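PDB 3OBE: sugar phosphate isomerase/epimerase from Parabacteroides distasonis, which probably acts as an isomerase, perhaps on a sugar or sugar phosphate, and is built on a xylose isomerase-like TIM barrel. Local coordinates for residues F56-D61 / T120-E125; E114-A119 / N153-I158. All coordinates share one frame; numbering follows the deposited sequence. Where two conformers were deposited one is given.

Contact 1 of 2, residues F56-D61 / T120-E125; sequences FGYRED and TDIHAE. With EOH (ethanol), chain G.
Tyr-58 reaches from the loop after strand 52-55 to Ile-122 and His-123 on helix 109-126. The fold is a TIM barrel, and here a loop at the C-terminal end of one barrel strand lies over the late turns of an outer helix. With CG anti to the backbone N (chi1 174°), the tyrosine ring is carried towards the helix. Tyr-58 CB lies 4.3 Å from His-123 CE1; CG stands 4.0 Å from that atom, and CD1 closes to 3.8 Å. The two rings meet obliquely, their planes at 55°. Next, the ring's edge at Tyr-58 CE1 meets Ile-122 CG2 at 4.0 Å, close to the tyrosine ring plane. At the tip, Tyr-58 OH packs against Ala-119 CA, one turn earlier on the helix, and also touches the stem of Lys-118.

On the other side of the loop, the Phe-56 ring pairs edge-to-face with Tyr-28 and carries an ethanol, probably from the crystallisation liquor, with C1 over the ring centre, 3.9 Å above its plane. The ethanol O makes a weak hydrogen bond to Phe-56 O, 2.8 Å away, and is also hydrogen-bonded to Tyr-81 OH. Cutting this phenylalanine back to alanine is likely to leave the ethanol without the face beneath its carbons and Tyr-28 without its aromatic mate.

His-123 cannot easily turn about its CB-CG bond: ND1 is hydrogen-bonded to Ala-119 O and NE2 to Ser-95 OG, and CE1, the carbon between those nitrogens, is the atom that meets the tyrosine.

Contact 2 of 2, residues E114-A119 / N153-I158; sequences EFWKKA and NRAGEI
The indole of Trp-116 has Ala-155 on one face and its own chain neighbour Phe-115 on the other. Ala-155 CB sits 3.4 Å above the ring plane, displaced toward the rim. It lies over the five-membered ring, 12° off the normal to that ring, in a CH-pi contact; its shortest approach, also 3.4 Å, is to Trp-116 CD1. Across the indole, Phe-115 CD2 stands over the centre, so that the phenylalanine presents its edge to the tryptophan. Trp-166 pairs edge-to-face with Trp-116, and Met-131 and Gln-133 of strand 130-133 also touch its side chain.

These are two consecutive outer helices of the TIM barrel, 109-126 and 142-160, flanking in sequence the barrel strand 130-133. Their short segments run nearly parallel, crossing at -25° with the axes 9.2 Å apart. With only a methyl group at Ala-155, the second helix can come close over the indole face.

One turn on, Ile-158 takes over. Its CG2, anti to the backbone N, fits against the backbone of the other helix, 3.6 Å from Lys-117 CA and 3.7 Å from Trp-116 O, a carbonyl that also receives Thr-120 OG1. Lys-117 crosses the isoleucine at about a right angle: Lys-117 CG lies 3.7 Å from Ile-158 CG2, with CD1 next, and beyond CG the lysine chain runs out extended into solvent. Nearby, Arg-154 NH2 forms a salt bridge with Asp-113 of the first helix.

Both contacts use helix 109-126 and their centres lie 11 Å apart. Contact 2 is the more deeply buried: it seals one outer helix to the next with alkyl groups and an indole face, and of its touching residues only Lys-117 is exposed. Contact 1 is partly buried and smaller, laying an irregular loop on the helix's later turns through an oblique ring pair and one apolar edge, so it is loop on helix where contact 2 is helix on helix. Neither has a hydrogen bond between its own segments. The two meet directly where the 56-61 loop packs against the helix: Glu-60 OE1 packs 3.4 Å from Phe-115 CE1, and Glu-60 O lies 3.6 Å from Lys-118 CE.

Contact 1 of 2, residues F56-D61 / T120-E125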
ATOM      1  N   PHE A  56      -4.931  -2.639   7.978  1.00 14.47           N
ATOM      2  CA  PHE A  56      -4.310  -3.935   8.014  1.00 14.34           C
ATOM      3  C   PHE A  56      -5.135  -4.789   8.968  1.00 16.85           C
ATOM      4  O   PHE A  56      -5.994  -4.298   9.668  1.00 17.55           O
ATOM      5  CB  PHE A  56      -2.844  -3.807   8.460  1.00 14.84           C
ATOM      6  CG  PHE A  56      -2.687  -3.408   9.887  1.00 15.58           C
ATOM      7  CD1 PHE A  56      -2.755  -2.092  10.267  1.00 17.30           C
ATOM      8  CD2 PHE A  56      -2.503  -4.382  10.875  1.00 20.06           C
ATOM      9  CE1 PHE A  56      -2.606  -1.725  11.619  1.00 16.94           C
ATOM     10  CE2 PHE A  56      -2.368  -4.017  12.222  1.00 19.96           C
ATOM     11  CZ  PHE A  56      -2.429  -2.700  12.577  1.00 19.50           C
ATOM     12  N   GLY A  57      -4.823  -6.079   9.031  1.00 17.61           N
ATOM     13  CA  GLY A  57      -5.307  -6.901  10.136  1.00 19.79           C
ATOM     14  C   GLY A  57      -6.510  -7.775   9.818  1.00 20.27           C
ATOM     15  O   GLY A  57      -7.079  -8.401  10.705  1.00 22.29           O
ATOM     16  N   TYR A  58      -6.949  -7.766   8.576  1.00 19.42           N
ATOM     17  CA  TYR A  58      -8.097  -8.571   8.163  1.00 19.38           C
ATOM     18  C   TYR A  58      -7.883 -10.014   8.554  1.00 21.50           C
ATOM     19  O   TYR A  58      -6.825 -10.541   8.337  1.00 21.66           O
ATOM     20  CB  TYR A  58      -8.250  -8.508   6.640  1.00 19.16           C
ATOM     21  CG  TYR A  58      -9.329  -9.443   6.100  1.00 17.05           C
ATOM     22  CD1 TYR A  58     -10.677  -9.169   6.270  1.00 18.29           C
ATOM     23  CD2 TYR A  58      -8.994 -10.634   5.452  1.00 15.93           C
ATOM     24  CE1 TYR A  58     -11.644 -10.015   5.783  1.00 19.33           C
ATOM     25  CE2 TYR A  58      -9.963 -11.479   4.942  1.00 16.62           C
ATOM     26  CZ  TYR A  58     -11.275 -11.172   5.101  1.00 17.89           C
ATOM     27  OH  TYR A  58     -12.272 -12.005   4.626  1.00 18.50           O
ATOM     28  N   ARG A  59      -8.897 -10.654   9.125  1.00 23.52           N
ATOM     29  CA  ARG A  59      -8.777 -12.080   9.499  1.00 25.06           C
ATOM     30  C   ARG A  59      -9.778 -12.855   8.677  1.00 24.66           C
ATOM     31  O   ARG A  59     -10.962 -12.568   8.747  1.00 24.56           O
ATOM     32  CB  ARG A  59      -9.094 -12.292  10.993  1.00 27.92           C
ATOM     33  CG  ARG A  59      -8.109 -11.641  11.950  1.00 32.23           C
ATOM     34  CD  ARG A  59      -6.823 -12.453  12.089  1.00 36.45           C
ATOM     35  N   GLU A  60      -9.313 -13.823   7.891  1.00 23.73           N
ATOM     36  CA  GLU A  60     -10.193 -14.509   6.964  1.00 25.31           C
ATOM     37  C   GLU A  60     -11.178 -15.450   7.647  1.00 26.98           C
ATOM     38  O   GLU A  60     -12.198 -15.766   7.075  1.00 27.91           O
ATOM     39  CB  GLU A  60      -9.392 -15.248   5.878  1.00 24.37           C
ATOM     40  CG  GLU A  60      -8.718 -16.488   6.353  1.00 24.88           C
ATOM     41  CD  GLU A  60      -7.612 -16.902   5.415  1.00 22.81           C
ATOM     42  OE1 GLU A  60      -6.613 -16.170   5.290  1.00 20.81           O
ATOM     43  OE2 GLU A  60      -7.775 -17.940   4.766  1.00 27.45           O
ATOM     44  N   ASP A  61     -10.913 -15.891   8.870  1.00 30.20           N
ATOM     45  CA  ASP A  61     -11.860 -16.831   9.519  1.00 33.29           C
ATOM     46  C   ASP A  61     -13.093 -16.081  10.010  1.00 34.04           C
ATOM     47  O   ASP A  61     -14.217 -16.550   9.788  1.00 34.51           O
ATOM     48  CB  ASP A  61     -11.212 -17.649  10.654  1.00 34.96           C
ATOM     49  CG  ASP A  61     -10.586 -16.798  11.736  1.00 38.26           C
ATOM     50  OD1 ASP A  61     -10.072 -15.683  11.472  1.00 40.99           O
ATOM     51  OD2 ASP A  61     -10.595 -17.268  12.896  1.00 43.69           O
ATOM     52  N   THR A 120     -13.529  -9.474  -0.343  1.00 16.27           N
ATOM     53  CA  THR A 120     -14.132  -8.381  -1.123  1.00 17.68           C
ATOM     54  C   THR A 120     -15.486  -7.999  -0.521  1.00 18.40           C
ATOM     55  O   THR A 120     -15.781  -6.809  -0.363  1.00 19.60           O
ATOM     56  CB  THR A 120     -14.281  -8.778  -2.591  1.00 17.37           C
ATOM     57  OG1 THR A 120     -12.959  -9.043  -3.134  1.00 16.43           O
ATOM     58  CG2 THR A 120     -15.044  -7.702  -3.392  1.00 18.42           C
ATOM     59  N   ASP A 121     -16.281  -9.000  -0.150  1.00 19.55           N
ATOM     60  CA  ASP A 121     -17.604  -8.736   0.444  1.00 20.73           C
ATOM     61  C   ASP A 121     -17.444  -7.851   1.703  1.00 20.08           C
ATOM     62  O   ASP A 121     -18.196  -6.892   1.942  1.00 21.11           O
ATOM     63  CB  ASP A 121     -18.313 -10.041   0.755  1.00 21.73           C
ATOM     64  CG  ASP A 121     -18.819 -10.766  -0.502  1.00 23.90           C
ATOM     65  OD1 ASP A 121     -18.932 -10.159  -1.591  1.00 26.82           O
ATOM     66  OD2 ASP A 121     -19.102 -11.960  -0.379  1.00 28.22           O
ATOM     67  N   ILE A 122     -16.456  -8.184   2.523  1.00 18.30           N
ATOM     68  CA  ILE A 122     -16.203  -7.450   3.783  1.00 18.56           C
ATOM     69  C   ILE A 122     -15.679  -6.060   3.486  1.00 17.07           C
ATOM     70  O   ILE A 122     -16.093  -5.093   4.105  1.00 18.77           O
ATOM     71  CB  ILE A 122     -15.208  -8.213   4.674  1.00 18.08           C
ATOM     72  CG1 ILE A 122     -15.827  -9.531   5.171  1.00 22.41           C
ATOM     73  CG2 ILE A 122     -14.658  -7.331   5.842  1.00 18.09           C
ATOM     74  CD1 ILE A 122     -16.963  -9.365   6.165  1.00 24.40           C
ATOM     75  N   HIS A 123     -14.806  -5.942   2.492  1.00 17.42           N
ATOM     76  CA  HIS A 123     -14.195  -4.658   2.198  1.00 16.75           C
ATOM     77  C   HIS A 123     -15.159  -3.753   1.438  1.00 17.96           C
ATOM     78  O   HIS A 123     -15.033  -2.510   1.519  1.00 19.54           O
ATOM     79  CB  HIS A 123     -12.866  -4.824   1.428  1.00 16.31           C
ATOM     80  CG  HIS A 123     -11.708  -5.223   2.304  1.00 15.36           C
ATOM     81  ND1 HIS A 123     -11.576  -6.506   2.802  1.00 17.29           N
ATOM     82  CD2 HIS A 123     -10.678  -4.505   2.821  1.00 17.81           C
ATOM     83  CE1 HIS A 123     -10.498  -6.559   3.566  1.00 17.00           C
ATOM     84  NE2 HIS A 123      -9.917  -5.371   3.576  1.00 17.97           N
ATOM     85  N   ALA A 124     -16.143  -4.327   0.748  1.00 17.78           N
ATOM     86  CA  ALA A 124     -17.206  -3.492   0.130  1.00 19.02           C
ATOM     87  C   ALA A 124     -18.008  -2.821   1.247  1.00 21.15           C
ATOM     88  O   ALA A 124     -18.345  -1.610   1.200  1.00 20.93           O
ATOM     89  CB  ALA A 124     -18.072  -4.341  -0.810  1.00 20.05           C
ATOM     90  N   GLU A 125     -18.294  -3.576   2.298  1.00 22.61           N
ATOM     91  CA  GLU A 125     -18.956  -3.006   3.472  1.00 25.22           C
ATOM     92  C   GLU A 125     -18.126  -1.872   4.084  1.00 23.93           C
ATOM     93  O   GLU A 125     -18.682  -0.850   4.519  1.00 25.26           O
ATOM     94  CB  GLU A 125     -19.162  -4.070   4.574  1.00 25.84           C
ATOM     95  CG  GLU A 125     -20.101  -5.221   4.378  1.00 31.25           C
ATOM     96  CD  GLU A 125     -20.050  -6.195   5.612  1.00 35.94           C
ATOM     97  OE1 GLU A 125     -18.962  -6.418   6.194  1.00 39.91           O
ATOM     98  OE2 GLU A 125     -21.094  -6.703   6.026  1.00 38.51           O
TER
HETATM   99  C1  EOH G 406      -6.319  -3.226  12.362  1.00 31.32           C
HETATM  100  C2  EOH G 406      -6.015  -2.550  13.668  1.00 31.50           C
HETATM  101  O   EOH G 406      -7.011  -2.415  11.449  1.00 29.75           O

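Contact 2 of 2, residues E114-A119 / N153-I158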
ATOM      1  N   GLU A 114     -11.621 -18.140  -3.100  1.00 21.15           N
ATOM      2  CA  GLU A 114     -12.549 -18.079  -1.933  1.00 23.09           C
ATOM      3  C   GLU A 114     -12.118 -17.026  -0.934  1.00 21.41           C
ATOM      4  O   GLU A 114     -12.953 -16.261  -0.443  1.00 22.46           O
ATOM      5  CB  GLU A 114     -12.713 -19.445  -1.244  1.00 24.88           C
ATOM      6  CG  GLU A 114     -13.451 -20.448  -2.098  1.00 30.80           C
ATOM      7  CD  GLU A 114     -14.824 -19.937  -2.603  1.00 37.92           C
ATOM      8  OE1 GLU A 114     -15.581 -19.357  -1.781  1.00 41.65           O
ATOM      9  OE2 GLU A 114     -15.120 -20.080  -3.823  1.00 40.81           O
ATOM     10  N   PHE A 115     -10.811 -16.940  -0.687  1.00 20.18           N
ATOM     11  CA  PHE A 115     -10.260 -15.915   0.182  1.00 18.01           C
ATOM     12  C   PHE A 115     -10.652 -14.546  -0.342  1.00 17.75           C
ATOM     13  O   PHE A 115     -11.146 -13.688   0.408  1.00 17.75           O
ATOM     14  CB  PHE A 115      -8.729 -15.991   0.253  1.00 16.64           C
ATOM     15  CG  PHE A 115      -8.111 -14.835   0.982  1.00 17.63           C
ATOM     16  CD1 PHE A 115      -7.961 -14.870   2.361  1.00 18.41           C
ATOM     17  CD2 PHE A 115      -7.711 -13.678   0.294  1.00 16.49           C
ATOM     18  CE1 PHE A 115      -7.433 -13.780   3.052  1.00 18.28           C
ATOM     19  CE2 PHE A 115      -7.180 -12.595   0.957  1.00 18.48           C
ATOM     20  CZ  PHE A 115      -7.052 -12.623   2.354  1.00 17.86           C
ATOM     21  N   TRP A 116     -10.366 -14.315  -1.621  1.00 16.49           N
ATOM     22  CA  TRP A 116     -10.571 -12.966  -2.180  1.00 16.18           C
ATOM     23  C   TRP A 116     -12.048 -12.598  -2.297  1.00 17.14           C
ATOM     24  O   TRP A 116     -12.401 -11.436  -2.146  1.00 19.43           O
ATOM     25  CB  TRP A 116      -9.814 -12.803  -3.497  1.00 15.65           C
ATOM     26  CG  TRP A 116      -8.330 -12.705  -3.279  1.00 14.63           C
ATOM     27  CD1 TRP A 116      -7.381 -13.614  -3.613  1.00 14.56           C
ATOM     28  CD2 TRP A 116      -7.634 -11.654  -2.591  1.00 12.99           C
ATOM     29  NE1 TRP A 116      -6.144 -13.213  -3.199  1.00 14.55           N
ATOM     30  CE2 TRP A 116      -6.262 -12.005  -2.569  1.00 14.33           C
ATOM     31  CE3 TRP A 116      -8.021 -10.448  -2.010  1.00 14.18           C
ATOM     32  CZ2 TRP A 116      -5.297 -11.180  -1.997  1.00 14.76           C
ATOM     33  CZ3 TRP A 116      -7.090  -9.666  -1.416  1.00 15.84           C
ATOM     34  CH2 TRP A 116      -5.718 -10.042  -1.390  1.00 14.58           C
ATOM     35  N   LYS A 117     -12.908 -13.589  -2.574  1.00 19.22           N
ATOM     36  CA  LYS A 117     -14.357 -13.329  -2.653  1.00 19.69           C
ATOM     37  C   LYS A 117     -14.872 -12.865  -1.280  1.00 20.67           C
ATOM     38  O   LYS A 117     -15.577 -11.845  -1.150  1.00 18.47           O
ATOM     39  CB  LYS A 117     -15.123 -14.553  -3.158  1.00 21.92           C
ATOM     40  CG  LYS A 117     -14.983 -14.836  -4.601  1.00 25.19           C
ATOM     41  CD  LYS A 117     -15.648 -16.176  -4.937  1.00 32.02           C
ATOM     42  CE  LYS A 117     -15.615 -16.481  -6.432  1.00 36.28           C
ATOM     43  NZ  LYS A 117     -16.518 -17.632  -6.742  1.00 39.14           N
ATOM     44  N   LYS A 118     -14.534 -13.603  -0.234  1.00 20.04           N
ATOM     45  CA  LYS A 118     -15.023 -13.233   1.077  1.00 21.11           C
ATOM     46  C   LYS A 118     -14.458 -11.901   1.523  1.00 19.44           C
ATOM     47  O   LYS A 118     -15.198 -11.017   2.054  1.00 19.22           O
ATOM     48  CB  LYS A 118     -14.707 -14.337   2.103  1.00 23.12           C
ATOM     49  CG  LYS A 118     -15.070 -13.948   3.500  1.00 28.39           C
ATOM     50  CD  LYS A 118     -14.943 -15.124   4.479  1.00 35.55           C
ATOM     51  CE  LYS A 118     -15.437 -14.742   5.876  1.00 38.11           C
ATOM     52  NZ  LYS A 118     -16.856 -14.304   5.854  1.00 38.94           N
ATOM     53  N   ALA A 119     -13.155 -11.714   1.282  1.00 18.04           N
ATOM     54  CA  ALA A 119     -12.511 -10.470   1.657  1.00 16.70           C
ATOM     55  C   ALA A 119     -13.150  -9.289   0.927  1.00 17.39           C
ATOM     56  O   ALA A 119     -13.314  -8.238   1.533  1.00 17.39           O
ATOM     57  CB  ALA A 119     -11.003 -10.499   1.395  1.00 15.64           C
ATOM     58  N   ASN A 153      -4.312 -12.004 -10.939  1.00 15.70           N
ATOM     59  CA  ASN A 153      -5.351 -11.704 -11.922  1.00 16.14           C
ATOM     60  C   ASN A 153      -6.739 -12.124 -11.446  1.00 15.73           C
ATOM     61  O   ASN A 153      -7.672 -11.336 -11.488  1.00 16.03           O
ATOM     62  CB  ASN A 153      -5.040 -12.328 -13.258  1.00 16.32           C
ATOM     63  CG  ASN A 153      -4.067 -11.525 -14.080  1.00 17.98           C
ATOM     64  OD1 ASN A 153      -3.883 -10.339 -13.889  1.00 17.73           O
ATOM     65  ND2 ASN A 153      -3.440 -12.200 -15.049  1.00 21.93           N
ATOM     66  N   ARG A 154      -6.846 -13.343 -10.942  1.00 16.66           N
ATOM     67  CA  ARG A 154      -8.111 -13.854 -10.470  1.00 17.38           C
ATOM     68  C   ARG A 154      -8.602 -13.058  -9.293  1.00 16.74           C
ATOM     69  O   ARG A 154      -9.764 -12.799  -9.187  1.00 18.33           O
ATOM     70  CB  ARG A 154      -8.010 -15.354 -10.127  1.00 18.13           C
ATOM     71  CG  ARG A 154      -7.850 -16.246 -11.379  1.00 16.98           C
ATOM     72  CD  ARG A 154      -7.334 -17.623 -10.978  1.00 17.16           C
ATOM     73  NE  ARG A 154      -8.370 -18.442 -10.369  1.00 19.43           N
ATOM     74  CZ  ARG A 154      -8.874 -19.566 -10.882  1.00 20.09           C
ATOM     75  NH1 ARG A 154      -8.462 -20.044 -12.043  1.00 23.53           N
ATOM     76  NH2 ARG A 154      -9.790 -20.233 -10.197  1.00 22.03           N
ATOM     77  N   ALA A 155      -7.705 -12.679  -8.399  1.00 16.60           N
ATOM     78  CA  ALA A 155      -8.086 -11.831  -7.262  1.00 15.31           C
ATOM     79  C   ALA A 155      -8.641 -10.497  -7.737  1.00 15.63           C
ATOM     80  O   ALA A 155      -9.672 -10.008  -7.231  1.00 17.25           O
ATOM     81  CB  ALA A 155      -6.896 -11.608  -6.365  1.00 14.67           C
ATOM     82  N   GLY A 156      -7.957  -9.888  -8.701  1.00 14.24           N
ATOM     83  CA  GLY A 156      -8.375  -8.586  -9.200  1.00 14.83           C
ATOM     84  C   GLY A 156      -9.692  -8.613  -9.936  1.00 16.04           C
ATOM     85  O   GLY A 156     -10.460  -7.656  -9.883  1.00 16.08           O
ATOM     86  N   GLU A 157      -9.967  -9.696 -10.639  0.60 16.92           N
ATOM     87  CA  GLU A 157     -11.247  -9.793 -11.320  0.60 17.81           C
ATOM     88  C   GLU A 157     -12.346  -9.816 -10.271  0.60 17.46           C
ATOM     89  O   GLU A 157     -13.376  -9.165 -10.402  0.60 18.47           O
ATOM     90  CB  GLU A 157     -11.343 -11.037 -12.214  0.60 18.96           C
ATOM     91  CG  GLU A 157     -12.716 -11.147 -12.902  0.60 22.26           C
ATOM     92  CD  GLU A 157     -12.756 -12.136 -14.064  0.60 24.20           C
ATOM     93  OE1 GLU A 157     -11.717 -12.794 -14.322  0.60 21.17           O
ATOM     94  OE2 GLU A 157     -13.835 -12.252 -14.697  0.60 27.15           O
ATOM     95  N   ILE A 158     -12.090 -10.534  -9.198  1.00 17.15           N
ATOM     96  CA  ILE A 158     -13.050 -10.678  -8.118  1.00 17.08           C
ATOM     97  C   ILE A 158     -13.319  -9.336  -7.428  1.00 16.57           C
ATOM     98  O   ILE A 158     -14.476  -9.001  -7.192  1.00 18.50           O
ATOM     99  CB  ILE A 158     -12.551 -11.778  -7.094  1.00 16.75           C
ATOM    100  CG1 ILE A 158     -12.798 -13.162  -7.666  1.00 19.61           C
ATOM    101  CG2 ILE A 158     -13.321 -11.684  -5.737  1.00 19.20           C
ATOM    102  CD1 ILE A 158     -11.918 -14.276  -6.989  1.00 20.28           C
TER